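Local coordinates for protein PHOX (Pseudomonas fluorescens, PDB 4A9V) that catalyses phosphate ester hydrolysis as an alkaline phosphatase, using a complex iron-calcium cofactor held in a beta-propeller, at residues A327-G332 against K442-D447; G396-T401 against L430-D435; N353-S358 against S376-T381; L448-G453 against N473-P478. All coordinates share one frame; numbering follows the deposited sequence. Where two conformers were deposited one is given.

Contact 1. Residues A327-G332 against K442-D447; sequences ARFDAG and KTFAWD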
loop_
_atom_site.group_PDB
_atom_site.type_symbol
_atom_site.label_atom_id
_atom_site.label_comp_id
_atom_site.label_asym_id
_atom_site.label_seq_id
_atom_site.Cartn_x
_atom_site.Cartn_y
_atom_site.Cartn_z
ATOM N N ALA A 327 17.906 2.695 3.446
ATOM C CA ALA A 327 18.166 3.698 4.472
ATOM C C ALA A 327 18.880 3.141 5.697
ATOM O O ALA A 327 18.534 2.065 6.206
ATOM C CB ALA A 327 16.867 4.365 4.900
ATOM N N ARG A 328 19.751 3.980 6.256
ATOM C CA ARG A 328 20.227 3.838 7.626
ATOM C C ARG A 328 19.894 5.126 8.376
ATOM O O ARG A 328 19.965 6.213 7.810
ATOM C CB ARG A 328 21.740 3.573 7.652
ATOM C CG ARG A 328 22.270 3.186 9.025
ATOM C CD ARG A 328 23.786 3.095 9.064
ATOM N NE ARG A 328 24.295 2.018 8.228
ATOM C CZ ARG A 328 25.579 1.863 7.928
ATOM N NH1 ARG A 328 26.461 2.762 8.336
ATOM N NH2 ARG A 328 25.973 0.859 7.160
ATOM N N PHE A 329 19.416 4.992 9.607
ATOM C CA PHE A 329 19.070 6.132 10.449
ATOM C C PHE A 329 19.964 6.095 11.674
ATOM O O PHE A 329 20.118 5.031 12.288
ATOM C CB PHE A 329 17.617 6.033 10.915
ATOM C CG PHE A 329 16.610 6.059 9.798
ATOM C CD1 PHE A 329 16.240 4.883 9.162
ATOM C CD2 PHE A 329 16.023 7.244 9.383
ATOM C CE1 PHE A 329 15.350 4.890 8.105
ATOM C CE2 PHE A 329 15.126 7.250 8.326
ATOM C CZ PHE A 329 14.829 6.080 7.653
ATOM N N ASP A 330 20.512 7.243 12.061
ATOM C CA ASP A 330 21.301 7.314 13.278
ATOM C C ASP A 330 20.427 7.325 14.525
ATOM O O ASP A 330 19.212 7.160 14.455
ATOM C CB ASP A 330 22.290 8.494 13.233
ATOM C CG ASP A 330 21.643 9.860 13.471
ATOM O OD1 ASP A 330 20.469 9.955 13.891
ATOM O OD2 ASP A 330 22.372 10.858 13.297
ATOM N N ALA A 331 21.077 7.341 15.680
ATOM C CA ALA A 331 20.392 7.191 16.959
ATOM C C ALA A 331 19.563 8.415 17.324
ATOM O O ALA A 331 18.783 8.373 18.269
ATOM C CB ALA A 331 21.402 6.899 18.057
ATOM N N GLY A 332 19.823 9.534 16.657
ATOM C CA GLY A 332 19.145 10.776 16.964
ATOM C C GLY A 332 19.546 11.371 18.296
ATOM O O GLY A 332 20.481 10.908 18.953
ATOM N N LYS A 442 22.141 11.930 -0.764
ATOM C CA LYS A 442 22.321 10.646 -0.129
ATOM C C LYS A 442 22.286 10.735 1.392
ATOM O O LYS A 442 22.411 9.720 2.061
ATOM C CB LYS A 442 23.611 10.003 -0.629
ATOM C CG LYS A 442 23.473 9.559 -2.086
ATOM C CD LYS A 442 24.755 9.047 -2.713
ATOM C CE LYS A 442 24.647 9.086 -4.233
ATOM N NZ LYS A 442 25.748 8.350 -4.912
ATOM N N THR A 443 22.019 11.925 1.925
ATOM C CA THR A 443 21.766 12.084 3.355
ATOM C C THR A 443 20.538 12.947 3.592
ATOM O O THR A 443 20.070 13.654 2.693
ATOM C CB THR A 443 22.970 12.701 4.103
ATOM O OG1 THR A 443 23.138 14.064 3.706
ATOM C CG2 THR A 443 24.252 11.932 3.803
ATOM N N PHE A 444 20.004 12.845 4.807
ATOM C CA PHE A 444 18.805 13.557 5.186
ATOM C C PHE A 444 18.775 13.776 6.695
ATOM O O PHE A 444 19.478 13.093 7.451
ATOM C CB PHE A 444 17.554 12.793 4.723
ATOM C CG PHE A 444 17.517 11.354 5.162
ATOM C CD1 PHE A 444 17.109 11.019 6.445
ATOM C CD2 PHE A 444 17.909 10.337 4.312
ATOM C CE1 PHE A 444 17.098 9.702 6.868
ATOM C CE2 PHE A 444 17.892 9.019 4.726
ATOM C CZ PHE A 444 17.432 8.699 5.985
ATOM N N ALA A 445 17.962 14.744 7.108
ATOM C CA ALA A 445 17.586 14.920 8.501
ATOM C C ALA A 445 16.236 14.244 8.728
ATOM O O ALA A 445 15.340 14.384 7.911
ATOM C CB ALA A 445 17.491 16.404 8.810
ATOM N N TRP A 446 16.077 13.552 9.848
ATOM C CA TRP A 446 14.805 12.908 10.167
ATOM C C TRP A 446 14.272 13.357 11.505
ATOM O O TRP A 446 15.025 13.800 12.384
ATOM C CB TRP A 446 14.927 11.380 10.098
ATOM C CG TRP A 446 15.825 10.776 11.149
ATOM C CD1 TRP A 446 17.162 10.448 11.022
ATOM C CD2 TRP A 446 15.468 10.419 12.519
ATOM N NE1 TRP A 446 17.649 9.929 12.197
ATOM C CE2 TRP A 446 16.682 9.901 13.136
ATOM C CE3 TRP A 446 14.318 10.520 13.277
ATOM C CZ2 TRP A 446 16.733 9.563 14.480
ATOM C CZ3 TRP A 446 14.373 10.149 14.618
ATOM C CH2 TRP A 446 15.560 9.710 15.211
ATOM N N ASP A 447 12.957 13.246 11.672
ATOM C CA ASP A 447 12.314 13.457 12.971
ATOM C C ASP A 447 11.062 12.596 13.045
ATOM O O ASP A 447 10.524 12.183 12.023
ATOM C CB ASP A 447 11.979 14.949 13.207
ATOM C CG ASP A 447 10.825 15.456 12.341
ATOM O OD1 ASP A 447 10.999 15.549 11.105
ATOM O OD2 ASP A 447 9.756 15.795 12.901
#
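Strand 340-347 runs between strands 322-329 and 443-451 in the sheet, so the two segments meet through side chains and not by backbone pairing. The apolar part is a cluster of three rings. Phe329 presents its CD2 edge to the face of the five-membered ring of Trp446 in a T-shaped pair, planes 83° apart, with CD2 3.8 Å from Trp446 CD1. The next atom along the same edge, Phe329 CE2, comes within 3.5 Å of Phe444 CE1, the two rings meeting obliquely. The polar part centres on Asp330. Trp446 NE1 donates to Asp330 OD1 at 3.3 Å, a bent bond of 139°, and Gly332 N donates to the same oxygen at 2.9 Å, closing an Asx turn. Both donors come from above the carboxylate plane. Beyond them, Gly332 CA lies 3.7 Å from Trp446 CZ2, and Asp330 OD2 accepts from Gln342 N. A leucine at Trp446 would lose the indole N-H and the flat face under Phe329, and would probably loosen the Asp330 turn. With three N-H groups converging on it, the Asp330 carboxylate is likely to stay ionised while giving the buried indole N-H an acceptor, alongside a weak bond to Gln342 O.

Contact 2. Residues G396-T401 against L430-D435; sequences GQVYCT and LRWRTD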
loop_
_atom_site.group_PDB
_atom_site.type_symbol
_atom_site.label_atom_id
_atom_site.label_comp_id
_atom_site.label_asym_id
_atom_site.label_seq_id
_atom_site.Cartn_x
_atom_site.Cartn_y
_atom_site.Cartn_z
ATOM N N GLY A 396 8.465 19.234 -0.142
ATOM C CA GLY A 396 9.248 18.068 -0.511
ATOM C C GLY A 396 9.657 17.134 0.609
ATOM O O GLY A 396 10.315 16.132 0.358
ATOM N N GLN A 397 9.215 17.427 1.833
ATOM C CA GLN A 397 9.538 16.569 2.968
ATOM C C GLN A 397 8.763 15.260 2.891
ATOM O O GLN A 397 7.650 15.203 2.355
ATOM C CB GLN A 397 9.272 17.287 4.292
ATOM C CG GLN A 397 10.225 18.450 4.550
ATOM C CD GLN A 397 10.273 18.874 6.006
ATOM O OE1 GLN A 397 10.909 18.224 6.831
ATOM N NE2 GLN A 397 9.501 19.895 6.345
ATOM N N VAL A 398 9.401 14.194 3.355
ATOM C CA VAL A 398 8.920 12.851 3.091
ATOM C C VAL A 398 8.428 12.260 4.418
ATOM O O VAL A 398 9.074 12.430 5.452
ATOM C CB VAL A 398 10.059 11.983 2.509
ATOM C CG1 VAL A 398 9.533 10.635 2.066
ATOM C CG2 VAL A 398 10.724 12.706 1.346
ATOM N N TYR A 399 7.279 11.585 4.379
ATOM C CA TYR A 399 6.626 11.045 5.571
ATOM C C TYR A 399 6.372 9.563 5.354
ATOM O O TYR A 399 5.965 9.157 4.262
ATOM C CB TYR A 399 5.285 11.748 5.811
ATOM C CG TYR A 399 5.400 13.229 6.080
ATOM C CD1 TYR A 399 5.735 14.120 5.067
ATOM C CD2 TYR A 399 5.147 13.746 7.341
ATOM C CE1 TYR A 399 5.908 15.467 5.324
ATOM C CE2 TYR A 399 5.280 15.092 7.600
ATOM C CZ TYR A 399 5.662 15.954 6.595
ATOM O OH TYR A 399 5.850 17.279 6.895
ATOM N N CYS A 400 6.615 8.757 6.385
ATOM C CA CYS A 400 6.489 7.311 6.301
ATOM C C CYS A 400 5.849 6.812 7.590
ATOM O O CYS A 400 6.341 7.097 8.685
ATOM C CB CYS A 400 7.884 6.687 6.165
ATOM S SG CYS A 400 7.910 4.887 6.015
ATOM N N THR A 401 4.782 6.031 7.471
ATOM C CA THR A 401 4.235 5.389 8.654
ATOM C C THR A 401 5.086 4.184 9.046
ATOM O O THR A 401 5.606 3.454 8.191
ATOM C CB THR A 401 2.775 4.966 8.443
ATOM O OG1 THR A 401 2.689 4.164 7.266
ATOM C CG2 THR A 401 1.869 6.176 8.319
ATOM N N LEU A 430 7.338 8.841 10.709
ATOM C CA LEU A 430 8.687 9.305 10.477
ATOM C C LEU A 430 8.705 10.319 9.333
ATOM O O LEU A 430 8.009 10.139 8.336
ATOM C CB LEU A 430 9.532 8.085 10.112
ATOM C CG LEU A 430 10.936 8.288 9.561
ATOM C CD1 LEU A 430 11.854 8.929 10.586
ATOM C CD2 LEU A 430 11.485 6.948 9.110
ATOM N N ARG A 431 9.451 11.407 9.504
ATOM C CA ARG A 431 9.642 12.411 8.468
ATOM C C ARG A 431 11.122 12.535 8.164
ATOM O O ARG A 431 11.946 12.496 9.078
ATOM C CB ARG A 431 9.081 13.759 8.943
ATOM C CG ARG A 431 9.449 14.942 8.069
ATOM C CD ARG A 431 8.598 16.165 8.363
ATOM N NE ARG A 431 8.698 16.581 9.756
ATOM C CZ ARG A 431 7.877 17.453 10.336
ATOM N NH1 ARG A 431 6.925 18.047 9.631
ATOM N NH2 ARG A 431 8.002 17.712 11.628
ATOM N N TRP A 432 11.463 12.781 6.901
ATOM C CA TRP A 432 12.809 13.229 6.577
ATOM C C TRP A 432 12.812 14.342 5.574
ATOM O O TRP A 432 11.888 14.513 4.772
ATOM C CB TRP A 432 13.750 12.091 6.146
ATOM C CG TRP A 432 13.338 11.318 4.919
ATOM C CD1 TRP A 432 13.712 11.534 3.597
ATOM C CD2 TRP A 432 12.589 10.068 4.900
ATOM N NE1 TRP A 432 13.240 10.530 2.789
ATOM C CE2 TRP A 432 12.558 9.615 3.517
ATOM C CE3 TRP A 432 11.994 9.293 5.870
ATOM C CZ2 TRP A 432 11.940 8.425 3.149
ATOM C CZ3 TRP A 432 11.355 8.116 5.492
ATOM C CH2 TRP A 432 11.305 7.706 4.161
ATOM N N ARG A 433 13.873 15.134 5.650
ATOM C CA ARG A 433 14.138 16.234 4.736
ATOM C C ARG A 433 15.468 15.981 4.035
ATOM O O ARG A 433 16.532 15.950 4.662
ATOM C CB ARG A 433 14.192 17.556 5.483
ATOM C CG ARG A 433 14.435 18.738 4.565
ATOM C CD ARG A 433 14.405 20.039 5.328
ATOM N NE ARG A 433 14.575 21.171 4.434
ATOM C CZ ARG A 433 14.526 22.439 4.821
ATOM N NH1 ARG A 433 14.300 22.740 6.091
ATOM N NH2 ARG A 433 14.644 23.400 3.922
ATOM N N THR A 434 15.385 15.692 2.747
ATOM C CA THR A 434 16.555 15.376 1.956
ATOM C C THR A 434 17.502 16.582 1.888
ATOM O O THR A 434 17.065 17.731 1.810
ATOM C CB THR A 434 16.116 14.904 0.553
ATOM O OG1 THR A 434 17.205 14.255 -0.111
ATOM C CG2 THR A 434 15.569 16.049 -0.286
ATOM N N ASP A 435 18.805 16.325 1.953
ATOM C CA ASP A 435 19.765 17.420 2.015
ATOM C C ASP A 435 19.631 18.328 0.793
ATOM O O ASP A 435 19.420 17.863 -0.334
ATOM C CB ASP A 435 21.196 16.895 2.136
ATOM C CG ASP A 435 22.202 17.997 2.428
ATOM O OD1 ASP A 435 21.944 18.829 3.322
ATOM O OD2 ASP A 435 23.276 18.011 1.785
HETATM O O HOH W 1 12.834 16.369 1.641
#
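Two neighbouring strands of an antiparallel sheet, 398-402 and 428-434, pair here in the beta-propeller. Val398 and Trp432 form a hydrogen-bonded pair, Val398 N reaching Trp432 O at 2.9 Å and nearly straight (174°), with the return bond from Trp432 N to Val398 O. Cys400 and Leu430 repeat the pattern, and Tyr399 and Arg431 make the non-hydrogen-bonded pair between them. On the face carrying Val398, Cys400 and Trp432, the indole folds back over its partner strand: Val398 CB stands over the five-membered ring in a CH-pi contact, and Val398 CG1 approaches Trp432 CZ2 to 3.4 Å. Cys400 CB meets the far end of the ring, 3.8 Å from Trp432 CZ3. Trp432 NE1 is buried without a polar partner. An alanine at Trp432 would remove the surface covering Val398 and Cys400 and would probably leave this face of the sheet poorly packed. Side chains alternate along each propeller strand, so Tyr399 and Arg431 lie side by side on the other face. Arg431, bent at chi3 (58°), lays CG over the Tyr399 ring and sends NH1 to Tyr399 OH at 3.0 Å, with the hydroxyl in the guanidinium plane. Its NE is salt-bridged to Asp447. Where the pairing ends, water 1 donates to Gly396 O (2.8 Å) and accepts from Thr434 N. The Cys400 side chain is about 7 Å from that of calcium ligand Glu387.

Contact 3. Residues N353-S358 against S376-T381; sequences NGIDAS and SVVGAT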
loop_
_atom_site.group_PDB
_atom_site.type_symbol
_atom_site.label_atom_id
_atom_site.label_comp_id
_atom_site.label_asym_id
_atom_site.label_seq_id
_atom_site.Cartn_x
_atom_site.Cartn_y
_atom_site.Cartn_z
ATOM N N ASN A 353 29.935 -1.917 -1.586
ATOM C CA ASN A 353 29.417 -2.030 -0.220
ATOM C C ASN A 353 29.371 -3.479 0.264
ATOM O O ASN A 353 28.598 -3.825 1.155
ATOM C CB ASN A 353 28.025 -1.396 -0.115
ATOM C CG ASN A 353 28.050 0.101 -0.335
ATOM O OD1 ASN A 353 28.981 0.788 0.102
ATOM N ND2 ASN A 353 27.003 0.626 -0.971
ATOM N N GLY A 354 30.291 -4.293 -0.242
ATOM C CA GLY A 354 30.428 -5.673 0.221
ATOM C C GLY A 354 29.401 -6.627 -0.363
ATOM O O GLY A 354 29.307 -7.781 0.064
ATOM N N ILE A 355 28.696 -6.176 -1.396
ATOM C CA ILE A 355 27.735 -7.003 -2.107
ATOM C C ILE A 355 28.426 -7.669 -3.297
ATOM O O ILE A 355 28.736 -7.017 -4.294
ATOM C CB ILE A 355 26.559 -6.160 -2.627
ATOM C CG1 ILE A 355 25.840 -5.455 -1.474
ATOM C CG2 ILE A 355 25.586 -7.018 -3.414
ATOM C CD1 ILE A 355 24.879 -4.392 -1.951
ATOM N N ASP A 356 28.680 -8.968 -3.184
ATOM C CA ASP A 356 29.436 -9.685 -4.201
ATOM C C ASP A 356 29.294 -11.186 -3.967
ATOM O O ASP A 356 28.464 -11.623 -3.168
ATOM C CB ASP A 356 30.911 -9.267 -4.173
ATOM C CG ASP A 356 31.553 -9.482 -2.819
ATOM O OD1 ASP A 356 31.139 -10.419 -2.106
ATOM O OD2 ASP A 356 32.474 -8.717 -2.468
ATOM N N ALA A 357 30.024 -11.979 -4.739
ATOM C CA ALA A 357 29.868 -13.420 -4.665
ATOM C C ALA A 357 30.138 -13.927 -3.247
ATOM O O ALA A 357 29.464 -14.843 -2.774
ATOM C CB ALA A 357 30.790 -14.103 -5.665
ATOM N N SER A 358 31.058 -13.275 -2.540
ATOM C CA SER A 358 31.442 -13.721 -1.202
ATOM C C SER A 358 30.312 -13.520 -0.192
ATOM O O SER A 358 30.274 -14.184 0.843
ATOM C CB SER A 358 32.706 -12.994 -0.726
ATOM O OG SER A 358 32.426 -11.654 -0.355
ATOM N N SER A 376 20.680 -6.053 4.208
ATOM C CA SER A 376 21.298 -6.473 5.458
ATOM C C SER A 376 22.822 -6.410 5.374
ATOM O O SER A 376 23.481 -5.978 6.314
ATOM C CB SER A 376 20.851 -7.881 5.845
ATOM O OG SER A 376 19.484 -7.904 6.224
ATOM N N VAL A 377 23.384 -6.832 4.246
ATOM C CA VAL A 377 24.839 -6.795 4.078
ATOM C C VAL A 377 25.375 -5.375 4.278
ATOM O O VAL A 377 26.419 -5.180 4.900
ATOM C CB VAL A 377 25.266 -7.338 2.697
ATOM C CG1 VAL A 377 26.729 -7.019 2.410
ATOM C CG2 VAL A 377 25.040 -8.835 2.635
ATOM N N VAL A 378 24.663 -4.376 3.767
ATOM C CA VAL A 378 25.169 -3.005 3.821
ATOM C C VAL A 378 24.764 -2.262 5.093
ATOM O O VAL A 378 25.133 -1.112 5.277
ATOM C CB VAL A 378 24.757 -2.167 2.590
ATOM C CG1 VAL A 378 25.097 -2.901 1.306
ATOM C CG2 VAL A 378 23.283 -1.789 2.640
ATOM N N GLY A 379 24.053 -2.938 5.991
ATOM C CA GLY A 379 23.749 -2.378 7.308
ATOM C C GLY A 379 22.608 -1.372 7.314
ATOM O O GLY A 379 22.636 -0.394 8.062
ATOM N N ALA A 380 21.545 -1.679 6.579
ATOM C CA ALA A 380 20.309 -0.913 6.688
ATOM C C ALA A 380 19.752 -0.988 8.114
ATOM O O ALA A 380 19.957 -1.976 8.826
ATOM C CB ALA A 380 19.299 -1.441 5.683
ATOM N N THR A 381 19.005 0.038 8.510
ATOM C CA THR A 381 18.377 0.061 9.827
ATOM C C THR A 381 17.039 -0.671 9.807
ATOM O O THR A 381 16.146 -0.331 9.027
ATOM C CB THR A 381 18.129 1.504 10.293
ATOM O OG1 THR A 381 19.358 2.241 10.273
ATOM C CG2 THR A 381 17.505 1.537 11.684
HETATM O O HOH W 2 28.968 -4.245 3.876
#
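The loop 353-358 passes beside the C-terminal end of helix 371-377, the CA atoms of Asn353 and Val378 lying 5.9 Å apart, and it turns there through two successive residues of positive phi, Asn353 and Gly354. No direct hydrogen bond joins the segments; valine methyls do the touching. Val378 CG1, anti to its own carbonyl carbon, comes up against two side chains at once, 3.6 Å from Asn353 CB and 3.6 Å from Ile355 CD1. Ile355 gets there by a stretched side chain, CD1 anti to CA (chi2 168°), crossing Val378 obliquely. Val377 contributes its own CG1, anti to the backbone N, which rests 3.6 Å from Gly354 O. The polar link is water 2, which donates to both Asn353 O (2.8 Å) and Val377 O (2.9 Å) and so ties the loop to a carbonyl of the last helical turn. Away from the interface, Asp356 OD1 receives Ser358 OG on its syn lone pair in a very short bond of 2.5 Å, and Ser358 N more weakly, where the 3-10 segment begins. Arg328 on strand 322-329 takes Val378 O and Gly379 O with NH2 and NE, putting a positive group where the helix dipole would probably welcome it. The helix itself ends in a Schellman motif: Gly379 leaves helical geometry with positive phi, its N bonded back to Ser376 O at 3.1 Å.

Contact 4. Residues L448-G453 against N473-P478; sequences LFVVAG and NMFNSP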
loop_
_atom_site.group_PDB
_atom_site.type_symbol
_atom_site.label_atom_id
_atom_site.label_comp_id
_atom_site.label_asym_id
_atom_site.label_seq_id
_atom_site.Cartn_x
_atom_site.Cartn_y
_atom_site.Cartn_z
ATOM N N LEU A 448 10.611 12.299 14.259
ATOM C CA LEU A 448 9.309 11.641 14.410
ATOM C C LEU A 448 8.206 12.692 14.502
ATOM O O LEU A 448 8.027 13.367 15.519
ATOM C CB LEU A 448 9.266 10.696 15.599
ATOM C CG LEU A 448 10.115 9.424 15.450
ATOM C CD1 LEU A 448 9.883 8.481 16.623
ATOM C CD2 LEU A 448 9.868 8.701 14.133
ATOM N N PHE A 449 7.461 12.819 13.410
ATOM C CA PHE A 449 6.360 13.769 13.311
ATOM C C PHE A 449 5.270 13.493 14.349
ATOM O O PHE A 449 4.697 14.423 14.904
ATOM C CB PHE A 449 5.773 13.720 11.892
ATOM C CG PHE A 449 4.584 14.608 11.700
ATOM C CD1 PHE A 449 4.723 15.983 11.716
ATOM C CD2 PHE A 449 3.311 14.078 11.597
ATOM C CE1 PHE A 449 3.623 16.813 11.646
ATOM C CE2 PHE A 449 2.211 14.904 11.463
ATOM C CZ PHE A 449 2.364 16.277 11.521
ATOM N N VAL A 450 4.986 12.222 14.616
ATOM C CA VAL A 450 4.104 11.866 15.719
ATOM C C VAL A 450 4.496 10.489 16.226
ATOM O O VAL A 450 4.975 9.652 15.463
ATOM C CB VAL A 450 2.612 11.918 15.306
ATOM C CG1 VAL A 450 2.273 10.830 14.311
ATOM C CG2 VAL A 450 1.712 11.828 16.535
ATOM N N VAL A 451 4.346 10.281 17.528
ATOM C CA VAL A 451 4.438 8.964 18.132
ATOM C C VAL A 451 3.065 8.619 18.692
ATOM O O VAL A 451 2.580 9.295 19.598
ATOM C CB VAL A 451 5.498 8.920 19.248
ATOM C CG1 VAL A 451 5.627 7.502 19.781
ATOM C CG2 VAL A 451 6.840 9.432 18.736
ATOM N N ALA A 452 2.361 7.697 18.041
ATOM C CA ALA A 452 1.013 7.372 18.469
ATOM C C ALA A 452 1.041 6.739 19.852
ATOM O O ALA A 452 2.025 6.118 20.251
ATOM C CB ALA A 452 0.346 6.447 17.462
ATOM N N GLY A 453 -0.050 6.905 20.585
ATOM C CA GLY A 453 -0.156 6.326 21.908
ATOM C C GLY A 453 -1.536 6.529 22.484
ATOM O O GLY A 453 -2.432 7.060 21.826
ATOM N N ASN A 473 -7.959 12.862 20.258
ATOM C CA ASN A 473 -7.613 12.557 18.865
ATOM C C ASN A 473 -6.871 11.240 18.664
ATOM O O ASN A 473 -6.485 10.912 17.544
ATOM C CB ASN A 473 -6.811 13.699 18.228
ATOM C CG ASN A 473 -5.370 13.748 18.704
ATOM O OD1 ASN A 473 -4.956 12.944 19.531
ATOM N ND2 ASN A 473 -4.619 14.736 18.228
ATOM N N MET A 474 -6.724 10.456 19.722
ATOM C CA MET A 474 -5.795 9.340 19.680
ATOM C C MET A 474 -6.244 8.226 18.736
ATOM O O MET A 474 -7.435 7.959 18.548
ATOM C CB MET A 474 -5.540 8.795 21.081
ATOM C CG MET A 474 -6.793 8.383 21.817
ATOM S SD MET A 474 -6.374 7.734 23.439
ATOM C CE MET A 474 -8.006 7.281 24.016
ATOM N N PHE A 475 -5.246 7.527 18.203
ATOM C CA PHE A 475 -5.428 6.482 17.202
ATOM C C PHE A 475 -4.263 5.498 17.310
ATOM O O PHE A 475 -3.287 5.755 18.016
ATOM C CB PHE A 475 -5.474 7.099 15.798
ATOM C CG PHE A 475 -4.223 7.847 15.421
ATOM C CD1 PHE A 475 -4.062 9.187 15.766
ATOM C CD2 PHE A 475 -3.190 7.203 14.749
ATOM C CE1 PHE A 475 -2.899 9.862 15.431
ATOM C CE2 PHE A 475 -2.020 7.877 14.435
ATOM C CZ PHE A 475 -1.869 9.205 14.788
ATOM N N ASN A 476 -4.347 4.381 16.607
ATOM C CA ASN A 476 -3.217 3.460 16.572
ATOM C C ASN A 476 -2.986 2.906 15.181
ATOM O O ASN A 476 -3.912 2.838 14.361
ATOM C CB ASN A 476 -3.374 2.333 17.604
ATOM C CG ASN A 476 -4.335 1.252 17.160
ATOM O OD1 ASN A 476 -3.924 0.213 16.637
ATOM N ND2 ASN A 476 -5.629 1.464 17.421
ATOM N N SER A 477 -1.733 2.546 14.915
ATOM C CA SER A 477 -1.331 1.867 13.691
ATOM C C SER A 477 -1.660 2.694 12.445
ATOM O O SER A 477 -2.331 2.223 11.524
ATOM C CB SER A 477 -1.983 0.489 13.607
ATOM O OG SER A 477 -1.675 -0.293 14.751
ATOM N N PRO A 478 -1.103 3.907 12.360
ATOM C CA PRO A 478 -1.192 4.631 11.097
ATOM C C PRO A 478 -0.552 3.809 9.977
ATOM O O PRO A 478 0.421 3.089 10.201
ATOM C CB PRO A 478 -0.396 5.908 11.374
ATOM C CG PRO A 478 0.621 5.483 12.386
ATOM C CD PRO A 478 -0.089 4.484 13.262
HETATM O O HOH W 3 -2.426 8.018 19.148
#
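The tight part centres on Ala452, whose CB points at the other segment and lies 3.7 Å from Phe475 O and 4.1 Å from Phe475 CE2. The Phe475 ring reaches back to this methyl because its CG takes the crowded position between backbone N and carbonyl carbon (chi1 60°). One step further along the ring, Val450 CG1 comes in at the edge, near the ring plane, but at 4.5 Å from Phe475 CZ it only brushes it. The Gly453 carbonyl oxygen rests against Met474 CB at 3.6 Å, while the rest of the Met474 chain extends away from the interface.

On the looser side no direct hydrogen bond crosses between the segments, and the two backbones are joined through one water: water 3 accepts from Gly453 N (3.0 Å) and from Phe475 N (3.0 Å). The same water lies above one face of the Phe475 ring, offset toward its rim. Although this part is hydrated, the touching residues are all buried, so water 3 acts as an internal bridge.

Segment 448-453 follows the strand through a classic beta bulge, Phe449 and Val450 both facing Ile429, and the chain turns a corner at Phe449. Segment 473-478 is the loop leading into strand 478-483, and its Phe475 side chain lies about 9 Å from that of Asp479, a calcium ligand. Phe475 also packs on Thr493 of strand 489-493 and on Gln510 and Leu512 of strand 510-514, so the contact joins the end of strand 443-451, beyond its bulge, to the sheet of strands 478-483, 489-493 and 510-514.

In the fold
Going along the chain from the N-terminal side, residues 327-332 open the long loop that contact 1 closes only at 442-447. Two shorter loops nest inside it, one after the other: contact 3 closes 353-381 around the helical excursion, and contact 2 closes 396-435 by pairing strands. Arg328 and Phe329 bond to residues 378-381, joining contact 3 to contact 1, while Arg431 and Asp447 form a salt bridge between contacts 2 and 1. Contact 4 then follows in series, beginning where segment 442-447 ends on the same strand and closing at 473-478, with Phe449 and Pro478 touching contact 2. Contacts 2 and 3 do not touch.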